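Long-range contacts in methyltransferase (Streptomyces avermitilis, PDB 3GO4), which binds S-adenosyl-L-homocysteine and is probably an S-adenosylmethionine-dependent methyltransferase whose substrate is unknown: residues R60-W65 against I267-A272; N94-A99 against V108-N113; V166-H171 against A197-T202. One frame throughout, in Å; residues are numbered along the deposited sequence.

Contact 1: R60-W65 against I267-A272. With SAH (S-adenosyl-L-homocysteine), chain B.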
loop_
_atom_site.group_PDB
_atom_site.type_symbol
_atom_site.label_atom_id
_atom_site.label_comp_id
_atom_site.label_asym_id
_atom_site.label_seq_id
_atom_site.Cartn_x
_atom_site.Cartn_y
_atom_site.Cartn_z
ATOM N N ARG A 60 -2.028 7.366 9.260
ATOM C CA ARG A 60 -2.837 6.399 10.015
ATOM C C ARG A 60 -4.075 5.997 9.221
ATOM O O ARG A 60 -4.473 4.835 9.223
ATOM C CB ARG A 60 -3.291 7.036 11.313
ATOM C CG ARG A 60 -3.525 6.188 12.543
ATOM C CD ARG A 60 -4.285 4.870 12.412
ATOM N NE ARG A 60 -3.519 3.608 12.284
ATOM C CZ ARG A 60 -2.360 3.256 12.876
ATOM N NH1 ARG A 60 -1.737 4.024 13.755
ATOM N NH2 ARG A 60 -1.839 2.058 12.629
ATOM N N ALA A 61 -4.746 6.965 8.604
ATOM C CA ALA A 61 -5.991 6.693 7.819
ATOM C C ALA A 61 -5.720 5.777 6.631
ATOM O O ALA A 61 -6.581 5.002 6.225
ATOM C CB ALA A 61 -6.637 7.992 7.331
ATOM N N ASN A 62 -4.533 5.906 6.031
ATOM C CA ASN A 62 -4.091 5.005 4.975
ATOM C C ASN A 62 -3.966 3.571 5.530
ATOM O O ASN A 62 -4.562 2.621 5.011
ATOM C CB ASN A 62 -2.724 5.444 4.405
ATOM C CG ASN A 62 -2.204 4.486 3.325
ATOM O OD1 ASN A 62 -2.655 4.505 2.163
ATOM N ND2 ASN A 62 -1.287 3.598 3.714
ATOM N N ARG A 63 -3.242 3.426 6.630
ATOM C CA ARG A 63 -3.082 2.115 7.232
ATOM C C ARG A 63 -4.451 1.537 7.630
ATOM O O ARG A 63 -4.658 0.364 7.447
ATOM C CB ARG A 63 -2.146 2.144 8.433
ATOM C CG ARG A 63 -1.769 0.733 8.994
ATOM C CD ARG A 63 -0.982 -0.064 8.010
ATOM N NE ARG A 63 -0.571 -1.397 8.521
ATOM C CZ ARG A 63 0.334 -2.161 7.932
ATOM N NH1 ARG A 63 0.953 -1.745 6.839
ATOM N NH2 ARG A 63 0.670 -3.336 8.447
ATOM N N ASP A 64 -5.364 2.362 8.135
ATOM C CA ASP A 64 -6.730 1.914 8.474
ATOM C C ASP A 64 -7.497 1.563 7.183
ATOM O O ASP A 64 -8.316 0.651 7.191
ATOM C CB ASP A 64 -7.523 2.969 9.230
ATOM C CG ASP A 64 -6.998 3.210 10.675
ATOM O OD1 ASP A 64 -6.257 2.370 11.254
ATOM O OD2 ASP A 64 -7.330 4.269 11.202
ATOM N N TRP A 65 -7.174 2.228 6.068
ATOM C CA TRP A 65 -7.864 1.949 4.810
ATOM C C TRP A 65 -7.459 0.541 4.363
ATOM O O TRP A 65 -8.323 -0.245 3.983
ATOM C CB TRP A 65 -7.617 2.983 3.711
ATOM C CG TRP A 65 -8.309 2.608 2.436
ATOM C CD1 TRP A 65 -9.605 2.842 2.130
ATOM C CD2 TRP A 65 -7.761 1.871 1.329
ATOM N NE1 TRP A 65 -9.915 2.318 0.907
ATOM C CE2 TRP A 65 -8.792 1.735 0.378
ATOM C CE3 TRP A 65 -6.483 1.362 1.028
ATOM C CZ2 TRP A 65 -8.609 1.076 -0.839
ATOM C CZ3 TRP A 65 -6.297 0.720 -0.198
ATOM C CH2 TRP A 65 -7.351 0.587 -1.113
ATOM N N ILE A 267 -6.493 14.440 4.674
ATOM C CA ILE A 267 -6.365 13.136 3.988
ATOM C C ILE A 267 -5.863 13.394 2.577
ATOM O O ILE A 267 -6.508 14.071 1.801
ATOM C CB ILE A 267 -7.707 12.427 3.911
ATOM C CG1 ILE A 267 -8.173 12.078 5.325
ATOM C CG2 ILE A 267 -7.631 11.158 2.977
ATOM C CD1 ILE A 267 -7.101 11.247 6.141
ATOM N N ALA A 268 -4.677 12.902 2.284
ATOM C CA ALA A 268 -4.065 13.090 0.975
ATOM C C ALA A 268 -3.937 11.763 0.156
ATOM O O ALA A 268 -3.058 11.636 -0.688
ATOM C CB ALA A 268 -2.722 13.756 1.143
HETATM N N MSE A 269 -4.780 10.776 0.446
HETATM C CA MSE A 269 -4.829 9.526 -0.323
HETATM C C MSE A 269 -6.204 9.281 -0.875
HETATM O O MSE A 269 -7.180 9.324 -0.104
HETATM C CB MSE A 269 -4.576 8.258 0.537
HETATM C CG MSE A 269 -3.185 7.944 0.975
HETATM SE SE MSE A 269 -1.968 7.594 -0.477
HETATM C CE MSE A 269 -0.449 7.196 0.687
ATOM N N TYR A 270 -6.287 8.957 -2.168
ATOM C CA TYR A 270 -7.510 8.338 -2.695
ATOM C C TYR A 270 -7.425 6.820 -2.445
ATOM O O TYR A 270 -6.337 6.219 -2.455
ATOM C CB TYR A 270 -7.705 8.545 -4.187
ATOM C CG TYR A 270 -8.058 9.941 -4.619
ATOM C CD1 TYR A 270 -9.273 10.508 -4.274
ATOM C CD2 TYR A 270 -7.206 10.670 -5.433
ATOM C CE1 TYR A 270 -9.621 11.756 -4.694
ATOM C CE2 TYR A 270 -7.549 11.927 -5.875
ATOM C CZ TYR A 270 -8.761 12.468 -5.489
ATOM O OH TYR A 270 -9.128 13.732 -5.907
ATOM N N GLY A 271 -8.576 6.200 -2.148
ATOM C CA GLY A 271 -8.667 4.753 -2.012
ATOM C C GLY A 271 -9.642 4.187 -3.043
ATOM O O GLY A 271 -10.683 4.813 -3.348
ATOM N N ALA A 272 -9.306 3.017 -3.590
ATOM C CA ALA A 272 -10.148 2.336 -4.597
ATOM C C ALA A 272 -9.807 0.843 -4.695
ATOM O O ALA A 272 -8.618 0.445 -4.623
ATOM C CB ALA A 272 -10.013 3.002 -5.994
HETATM N N SAH B . 1.601 -0.801 1.719
HETATM C CA SAH B . 1.950 -0.389 3.143
HETATM C CB SAH B . 3.294 0.347 3.252
HETATM C CG SAH B . 3.323 1.697 2.522
HETATM S SD SAH B . 4.905 2.509 2.590
HETATM C C SAH B . 0.835 0.465 3.708
HETATM O O SAH B . 0.539 0.476 4.904
HETATM O OXT SAH B . 0.147 1.152 2.963
HETATM C "C5'" SAH B . 5.612 2.405 0.978
HETATM C "C4'" SAH B . 6.442 1.143 0.831
HETATM O "O4'" SAH B . 6.700 0.912 -0.556
HETATM C "C3'" SAH B . 7.789 1.241 1.529
HETATM O "O3'" SAH B . 7.941 0.111 2.364
HETATM C "C2'" SAH B . 8.795 1.250 0.400
HETATM O "O2'" SAH B . 10.053 0.691 0.717
HETATM C "C1'" SAH B . 8.047 0.453 -0.661
HETATM N N9 SAH B . 8.512 0.691 -2.024
HETATM C C8 SAH B . 8.780 1.888 -2.580
HETATM N N7 SAH B . 9.182 1.749 -3.860
HETATM C C5 SAH B . 9.179 0.438 -4.130
HETATM C C6 SAH B . 9.487 -0.384 -5.305
HETATM N N6 SAH B . 9.882 0.243 -6.434
HETATM N N1 SAH B . 9.366 -1.726 -5.197
HETATM C C2 SAH B . 8.928 -2.316 -4.051
HETATM N N3 SAH B . 8.634 -1.623 -2.928
HETATM C C4 SAH B . 8.719 -0.272 -2.922
#
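Asn62 lies against the selenomethionine side chain of Met269, its OD1 3.7 Å from Met269 CG and almost as near to CE, while the other end of the amide turns to the ligand. With CG anti to the backbone N (chi1 178°), the amide reaches out from helix 55-75, and Asn62 ND2 donates to the carboxylate oxygen OXT of S-adenosyl-L-homocysteine at 2.9 Å. The Asn62 amide is fixed at both ends, since OD1 is hydrogen-bonded to Ser199 OG and ND2 also to Tyr28 OH. An alanine here would remove the amide and would probably leave the ligand carboxylate held less firmly and Ser199 OG without its stronger partner. Arg63, its chain bent at chi2 (65°), donates from NH1 to the second carboxylate oxygen of the ligand, which lies in the plane of the guanidinium. Trp65 leans toward the strand: Trp65 CE2 lies 3.9 Å from Gly271 CA, and Trp65 CZ2 3.4 Å from Ala272 N. Ala61 CB and Ile267 CD1 pack tightly at 3.5 Å. Helix and strand run nearly parallel, 5° apart, in the layered packing of a Rossmann-like methyltransferase, where Asn62 and Arg63 of this helix hold the carboxylate of the ligand.

Contact 2: N94-A99 against V108-N113. With SAH (S-adenosyl-L-homocysteine), chain B.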
loop_
_atom_site.group_PDB
_atom_site.type_symbol
_atom_site.label_atom_id
_atom_site.label_comp_id
_atom_site.label_asym_id
_atom_site.label_seq_id
_atom_site.Cartn_x
_atom_site.Cartn_y
_atom_site.Cartn_z
ATOM N N ASN A 94 -1.272 -7.145 10.359
ATOM C CA ASN A 94 -0.695 -7.160 9.020
ATOM C C ASN A 94 -1.753 -7.703 8.059
ATOM O O ASN A 94 -2.772 -8.265 8.480
ATOM C CB ASN A 94 0.591 -7.963 9.013
ATOM C CG ASN A 94 1.735 -7.199 9.657
ATOM O OD1 ASN A 94 2.227 -6.227 9.084
ATOM N ND2 ASN A 94 2.177 -7.645 10.852
ATOM N N LEU A 95 -1.533 -7.500 6.772
ATOM C CA LEU A 95 -2.509 -7.926 5.793
ATOM C C LEU A 95 -2.865 -9.393 5.927
ATOM O O LEU A 95 -4.057 -9.705 5.951
ATOM C CB LEU A 95 -2.013 -7.595 4.399
ATOM C CG LEU A 95 -2.907 -7.873 3.205
ATOM C CD1 LEU A 95 -2.408 -7.040 1.985
ATOM C CD2 LEU A 95 -2.922 -9.340 2.909
ATOM N N HIS A 96 -1.878 -10.284 6.084
ATOM C CA HIS A 96 -2.191 -11.726 6.169
ATOM C C HIS A 96 -2.944 -12.032 7.418
ATOM O O HIS A 96 -3.722 -12.976 7.437
ATOM C CB HIS A 96 -0.973 -12.658 6.069
ATOM C CG HIS A 96 -0.124 -12.708 7.295
ATOM N ND1 HIS A 96 0.831 -11.764 7.584
ATOM C CD2 HIS A 96 -0.053 -13.629 8.286
ATOM C CE1 HIS A 96 1.442 -12.084 8.710
ATOM N NE2 HIS A 96 0.903 -13.201 9.172
ATOM N N GLU A 97 -2.718 -11.255 8.475
ATOM C CA GLU A 97 -3.429 -11.489 9.734
ATOM C C GLU A 97 -4.911 -11.186 9.564
ATOM O O GLU A 97 -5.777 -11.911 10.068
ATOM C CB GLU A 97 -2.825 -10.652 10.869
ATOM C CG GLU A 97 -1.422 -11.088 11.227
ATOM C CD GLU A 97 -0.841 -10.317 12.388
ATOM O OE1 GLU A 97 -1.010 -10.792 13.528
ATOM O OE2 GLU A 97 -0.240 -9.238 12.166
ATOM N N ILE A 98 -5.223 -10.100 8.874
ATOM C CA ILE A 98 -6.621 -9.764 8.595
ATOM C C ILE A 98 -7.240 -10.857 7.693
ATOM O O ILE A 98 -8.338 -11.352 7.975
ATOM C CB ILE A 98 -6.754 -8.380 7.931
ATOM C CG1 ILE A 98 -6.312 -7.294 8.917
ATOM C CG2 ILE A 98 -8.185 -8.107 7.454
ATOM C CD1 ILE A 98 -6.352 -5.917 8.355
ATOM N N ALA A 99 -6.531 -11.245 6.636
ATOM C CA ALA A 99 -7.056 -12.239 5.682
ATOM C C ALA A 99 -7.198 -13.636 6.319
ATOM O O ALA A 99 -8.219 -14.303 6.151
ATOM C CB ALA A 99 -6.188 -12.301 4.425
ATOM N N VAL A 108 -0.767 -15.231 1.142
ATOM C CA VAL A 108 -0.294 -13.866 0.875
ATOM C C VAL A 108 1.177 -13.840 0.506
ATOM O O VAL A 108 1.983 -14.513 1.143
ATOM C CB VAL A 108 -0.445 -13.002 2.167
ATOM C CG1 VAL A 108 0.076 -11.612 1.960
ATOM C CG2 VAL A 108 -1.930 -12.951 2.652
ATOM N N VAL A 109 1.520 -13.081 -0.525
ATOM C CA VAL A 109 2.924 -12.844 -0.879
ATOM C C VAL A 109 3.137 -11.367 -0.634
ATOM O O VAL A 109 2.387 -10.528 -1.150
ATOM C CB VAL A 109 3.301 -13.188 -2.328
ATOM C CG1 VAL A 109 4.699 -12.651 -2.653
ATOM C CG2 VAL A 109 3.245 -14.648 -2.550
ATOM N N TYR A 110 4.140 -11.059 0.183
ATOM C CA TYR A 110 4.489 -9.722 0.552
ATOM C C TYR A 110 5.737 -9.366 -0.225
ATOM O O TYR A 110 6.588 -10.221 -0.459
ATOM C CB TYR A 110 4.863 -9.625 1.987
ATOM C CG TYR A 110 3.735 -9.736 2.963
ATOM C CD1 TYR A 110 2.868 -8.693 3.129
ATOM C CD2 TYR A 110 3.630 -10.818 3.795
ATOM C CE1 TYR A 110 1.863 -8.747 4.092
ATOM C CE2 TYR A 110 2.626 -10.877 4.768
ATOM C CZ TYR A 110 1.777 -9.843 4.905
ATOM O OH TYR A 110 0.799 -9.874 5.907
ATOM N N VAL A 111 5.822 -8.119 -0.628
ATOM C CA VAL A 111 6.957 -7.678 -1.454
ATOM C C VAL A 111 7.426 -6.255 -1.119
ATOM O O VAL A 111 6.603 -5.337 -1.000
ATOM C CB VAL A 111 6.503 -7.684 -2.935
ATOM C CG1 VAL A 111 7.672 -7.379 -3.855
ATOM C CG2 VAL A 111 5.771 -9.046 -3.333
ATOM N N ASP A 112 8.745 -6.032 -0.975
ATOM C CA ASP A 112 9.225 -4.688 -0.705
ATOM C C ASP A 112 10.650 -4.630 -1.190
ATOM O O ASP A 112 11.280 -5.680 -1.357
ATOM C CB ASP A 112 9.112 -4.329 0.794
ATOM C CG ASP A 112 8.897 -2.826 1.038
ATOM O OD1 ASP A 112 9.832 -2.056 0.909
ATOM O OD2 ASP A 112 7.770 -2.392 1.402
ATOM N N ASN A 113 11.129 -3.428 -1.498
ATOM C CA ASN A 113 12.536 -3.257 -1.864
ATOM C C ASN A 113 13.370 -2.555 -0.779
ATOM O O ASN A 113 14.523 -2.238 -1.013
ATOM C CB ASN A 113 12.700 -2.524 -3.195
ATOM C CG ASN A 113 12.347 -1.043 -3.111
ATOM O OD1 ASN A 113 11.796 -0.568 -2.120
ATOM N ND2 ASN A 113 12.675 -0.304 -4.157
HETATM N N SAH B . 1.601 -0.801 1.719
HETATM C CA SAH B . 1.950 -0.389 3.143
HETATM C CB SAH B . 3.294 0.347 3.252
HETATM C CG SAH B . 3.323 1.697 2.522
HETATM S SD SAH B . 4.905 2.509 2.590
HETATM C C SAH B . 0.835 0.465 3.708
HETATM O O SAH B . 0.539 0.476 4.904
HETATM O OXT SAH B . 0.147 1.152 2.963
HETATM C "C5'" SAH B . 5.612 2.405 0.978
HETATM C "C4'" SAH B . 6.442 1.143 0.831
HETATM O "O4'" SAH B . 6.700 0.912 -0.556
HETATM C "C3'" SAH B . 7.789 1.241 1.529
HETATM O "O3'" SAH B . 7.941 0.111 2.364
HETATM C "C2'" SAH B . 8.795 1.250 0.400
HETATM O "O2'" SAH B . 10.053 0.691 0.717
HETATM C "C1'" SAH B . 8.047 0.453 -0.661
HETATM N N9 SAH B . 8.512 0.691 -2.024
HETATM C C8 SAH B . 8.780 1.888 -2.580
HETATM N N7 SAH B . 9.182 1.749 -3.860
HETATM C C5 SAH B . 9.179 0.438 -4.130
HETATM C C6 SAH B . 9.487 -0.384 -5.305
HETATM N N6 SAH B . 9.882 0.243 -6.434
HETATM N N1 SAH B . 9.366 -1.726 -5.197
HETATM C C2 SAH B . 8.928 -2.316 -4.051
HETATM N N3 SAH B . 8.634 -1.623 -2.928
HETATM C C4 SAH B . 8.719 -0.272 -2.922
#
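Tyr110 OH is gripped twice by His96. His96 N donates to Tyr110 OH at 2.7 Å with an angle of 161°, and His96 ND1 lies 2.5 Å from the same Tyr110 OH in a short hydrogen bond, the hydroxyl meeting the imidazole at its edge and in plane. The two rings approach each other by their edges, centroids 5.6 Å apart and planes at 82°. His96 can use both groups because its CG stands between the backbone N and the carbonyl carbon (chi1 75°), which folds ND1 back beside its own N-H. The far nitrogen, NE2, is bound to Ala126 O, so the imidazole is pinned at both nitrogens. At the other end of the strand, Asp112 receives both ribose hydroxyls of S-adenosyl-L-homocysteine, O2' on Asp112 OD1 at 2.8 Å and O3' on Asp112 OD2 at 2.7 Å. Outward from the tyrosine hydroxyl the contact is apolar: Val108 CG2 packs on His96 CB at 3.6 Å and on Leu95 CD2 at 3.8 Å, while Val108 CG1 lies over the centre of the Tyr110 ring. Helix 95-102 and strand 107-112 belong to one beta-alpha-beta unit with strand 81-85; Leu95 also touches Val70 of helix 55-75, and strand 107-112 lies between strands 81-85 and 132-137.

Contact 3: V166-H171 against A197-T202; sequences VIAIVH and AMSIGT. With SAH (S-adenosyl-L-homocysteine), chain B.
Val166 and Met198 pair as parallel strand neighbours, with Val166 N bonded to Ala197 O at 2.9 Å and a weak return bond from Ser199 N to Val166 O, after which the chains part and water fills in. Water 1 donates to Val166 O and Ser199 O and accepts from Val170 N; water 2 bridges Ser199 O, Gly201 N and His171 ND1, the last at 2.6 Å in the plane of the imidazole. Ser199 OG projects between the backbone N and the carbonyl carbon (chi1 66°), touching Ile167 CG2 at 3.1 Å and lying 2.6 Å from Ala168 N in a weak, bent bond; its stronger partner is Asn62 OD1. The strands form a beta-alpha-beta unit through helix 179-187, and the first opens at its C-terminal end into the S-adenosyl-L-homocysteine pocket, as is usual in Rossmann-like methyltransferases. There Ile167 O accepts from the amino group N of S-adenosyl-L-homocysteine at 2.8 Å, and Ile169 CD1 lies 3.2 Å from adenine C4. On the face of the sheet that carries Val166 and Met198, the selenomethionine bends at chi3 (61°) and carries Met198 CE to Val170 CG1 at 3.7 Å, the two side chains set roughly perpendicular. CE also lies near Val166 CG1, and Val170 CG1 goes on to meet Ile200 CG1 at 3.9 Å.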
loop_
_atom_site.group_PDB
_atom_site.type_symbol
_atom_site.label_atom_id
_atom_site.label_comp_id
_atom_site.label_asym_id
_atom_site.label_seq_id
_atom_site.Cartn_x
_atom_site.Cartn_y
_atom_site.Cartn_z
ATOM N N VAL A 166 -1.683 -2.608 -3.890
ATOM C CA VAL A 166 -0.623 -1.674 -4.215
ATOM C C VAL A 166 -0.952 -0.414 -3.435
ATOM O O VAL A 166 -1.521 0.528 -3.940
ATOM C CB VAL A 166 -0.555 -1.494 -5.753
ATOM C CG1 VAL A 166 0.650 -0.590 -6.151
ATOM C CG2 VAL A 166 -0.448 -2.854 -6.438
ATOM N N ILE A 167 -0.554 -0.402 -2.173
ATOM C CA ILE A 167 -0.995 0.618 -1.255
ATOM C C ILE A 167 0.079 1.552 -0.783
ATOM O O ILE A 167 1.070 1.126 -0.204
ATOM C CB ILE A 167 -1.695 -0.055 -0.041
ATOM C CG1 ILE A 167 -2.718 -1.086 -0.572
ATOM C CG2 ILE A 167 -2.326 1.008 0.952
ATOM C CD1 ILE A 167 -3.640 -1.757 0.477
ATOM N N ALA A 168 -0.159 2.844 -1.014
ATOM C CA ALA A 168 0.718 3.909 -0.536
ATOM C C ALA A 168 2.076 3.769 -1.124
ATOM O O ALA A 168 3.058 4.002 -0.408
ATOM C CB ALA A 168 0.891 3.879 0.934
ATOM N N ILE A 169 2.133 3.305 -2.358
ATOM C CA ILE A 169 3.443 3.155 -3.032
ATOM C C ILE A 169 3.530 3.849 -4.366
ATOM O O ILE A 169 4.623 4.387 -4.715
ATOM C CB ILE A 169 3.841 1.658 -3.175
ATOM C CG1 ILE A 169 5.125 1.508 -4.032
ATOM C CG2 ILE A 169 2.799 0.892 -3.896
ATOM C CD1 ILE A 169 5.699 0.133 -4.042
ATOM N N VAL A 170 2.426 3.904 -5.108
ATOM C CA VAL A 170 2.485 4.455 -6.454
ATOM C C VAL A 170 2.879 5.944 -6.505
ATOM O O VAL A 170 3.376 6.415 -7.524
ATOM C CB VAL A 170 1.187 4.157 -7.270
ATOM C CG1 VAL A 170 0.038 5.101 -6.917
ATOM C CG2 VAL A 170 1.486 4.236 -8.722
ATOM N N HIS A 171 2.723 6.669 -5.402
ATOM C CA HIS A 171 3.137 8.074 -5.402
ATOM C C HIS A 171 4.672 8.184 -5.499
ATOM O O HIS A 171 5.186 9.254 -5.795
ATOM C CB HIS A 171 2.531 8.855 -4.230
ATOM C CG HIS A 171 2.874 8.310 -2.883
ATOM N ND1 HIS A 171 2.197 7.256 -2.310
ATOM C CD2 HIS A 171 3.792 8.709 -1.973
ATOM C CE1 HIS A 171 2.711 7.005 -1.121
ATOM N NE2 HIS A 171 3.677 7.874 -0.887
ATOM N N ALA A 197 -6.469 -3.230 -5.571
ATOM C CA ALA A 197 -6.756 -2.272 -4.478
ATOM C C ALA A 197 -5.553 -1.357 -4.388
ATOM O O ALA A 197 -4.431 -1.839 -4.310
ATOM C CB ALA A 197 -6.966 -2.968 -3.189
HETATM N N MSE A 198 -5.792 -0.043 -4.436
HETATM C CA MSE A 198 -4.744 0.938 -4.405
HETATM C C MSE A 198 -5.054 2.126 -3.492
HETATM O O MSE A 198 -6.259 2.447 -3.229
HETATM C CB MSE A 198 -4.544 1.498 -5.810
HETATM C CG MSE A 198 -4.364 0.477 -6.864
HETATM SE SE MSE A 198 -3.602 1.383 -8.420
HETATM C CE MSE A 198 -1.932 2.043 -7.684
ATOM N N SER A 199 -4.006 2.735 -2.947
ATOM C CA SER A 199 -4.182 4.046 -2.282
ATOM C C SER A 199 -3.266 4.988 -3.073
ATOM O O SER A 199 -2.098 4.666 -3.325
ATOM C CB SER A 199 -3.916 4.056 -0.771
ATOM O OG SER A 199 -2.550 3.791 -0.486
ATOM N N ILE A 200 -3.813 6.122 -3.514
ATOM C CA ILE A 200 -3.099 6.978 -4.460
ATOM C C ILE A 200 -3.011 8.376 -3.894
ATOM O O ILE A 200 -4.016 9.028 -3.641
ATOM C CB ILE A 200 -3.779 6.978 -5.882
ATOM C CG1 ILE A 200 -3.857 5.547 -6.440
ATOM C CG2 ILE A 200 -3.002 7.902 -6.856
ATOM C CD1 ILE A 200 -4.766 5.394 -7.702
ATOM N N GLY A 201 -1.774 8.833 -3.719
ATOM C CA GLY A 201 -1.490 10.138 -3.161
ATOM C C GLY A 201 -1.935 11.291 -4.049
ATOM O O GLY A 201 -1.763 11.268 -5.286
ATOM N N THR A 202 -2.507 12.307 -3.420
ATOM C CA THR A 202 -3.019 13.480 -4.145
ATOM C C THR A 202 -2.784 14.742 -3.315
ATOM O O THR A 202 -2.720 14.650 -2.109
ATOM C CB THR A 202 -4.524 13.337 -4.427
ATOM O OG1 THR A 202 -5.000 14.520 -5.089
ATOM C CG2 THR A 202 -5.295 13.132 -3.123
HETATM N N SAH B . 1.601 -0.801 1.719
HETATM C CA SAH B . 1.950 -0.389 3.143
HETATM C CB SAH B . 3.294 0.347 3.252
HETATM C CG SAH B . 3.323 1.697 2.522
HETATM S SD SAH B . 4.905 2.509 2.590
HETATM C C SAH B . 0.835 0.465 3.708
HETATM O O SAH B . 0.539 0.476 4.904
HETATM O OXT SAH B . 0.147 1.152 2.963
HETATM C "C5'" SAH B . 5.612 2.405 0.978
HETATM C "C4'" SAH B . 6.442 1.143 0.831
HETATM O "O4'" SAH B . 6.700 0.912 -0.556
HETATM C "C3'" SAH B . 7.789 1.241 1.529
HETATM O "O3'" SAH B . 7.941 0.111 2.364
HETATM C "C2'" SAH B . 8.795 1.250 0.400
HETATM O "O2'" SAH B . 10.053 0.691 0.717
HETATM C "C1'" SAH B . 8.047 0.453 -0.661
HETATM N N9 SAH B . 8.512 0.691 -2.024
HETATM C C8 SAH B . 8.780 1.888 -2.580
HETATM N N7 SAH B . 9.182 1.749 -3.860
HETATM C C5 SAH B . 9.179 0.438 -4.130
HETATM C C6 SAH B . 9.487 -0.384 -5.305
HETATM N N6 SAH B . 9.882 0.243 -6.434
HETATM N N1 SAH B . 9.366 -1.726 -5.197
HETATM C C2 SAH B . 8.928 -2.316 -4.051
HETATM N N3 SAH B . 8.634 -1.623 -2.928
HETATM C C4 SAH B . 8.719 -0.272 -2.922
HETATM O O HOH W 1 -0.111 2.965 -4.345
HETATM O O HOH W 2 0.075 6.526 -3.525
#

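In the fold
All three contacts are buried, reach the same mixed sheet and touch S-adenosyl-L-homocysteine. Contacts 1 and 3 are neighbours, their centres about 9 Å apart: strands 195-201 and 269-275 lie side by side and are joined by backbone hydrogen bonds. Contact 2 lies about 17 Å from contact 1, between centres, on the opposite side of the chain's centre, though Arg63 still packs on Asn94. Their chemistry differs accordingly. Contact 3 is strand pairing extended by waters, contact 1 is helix-on-strand packing with polar ends turned to the ligand's carboxylate, and contact 2 joins helix to strand through a histidine-tyrosine pair, while its strand ends in the aspartate that binds the ribose hydroxyls.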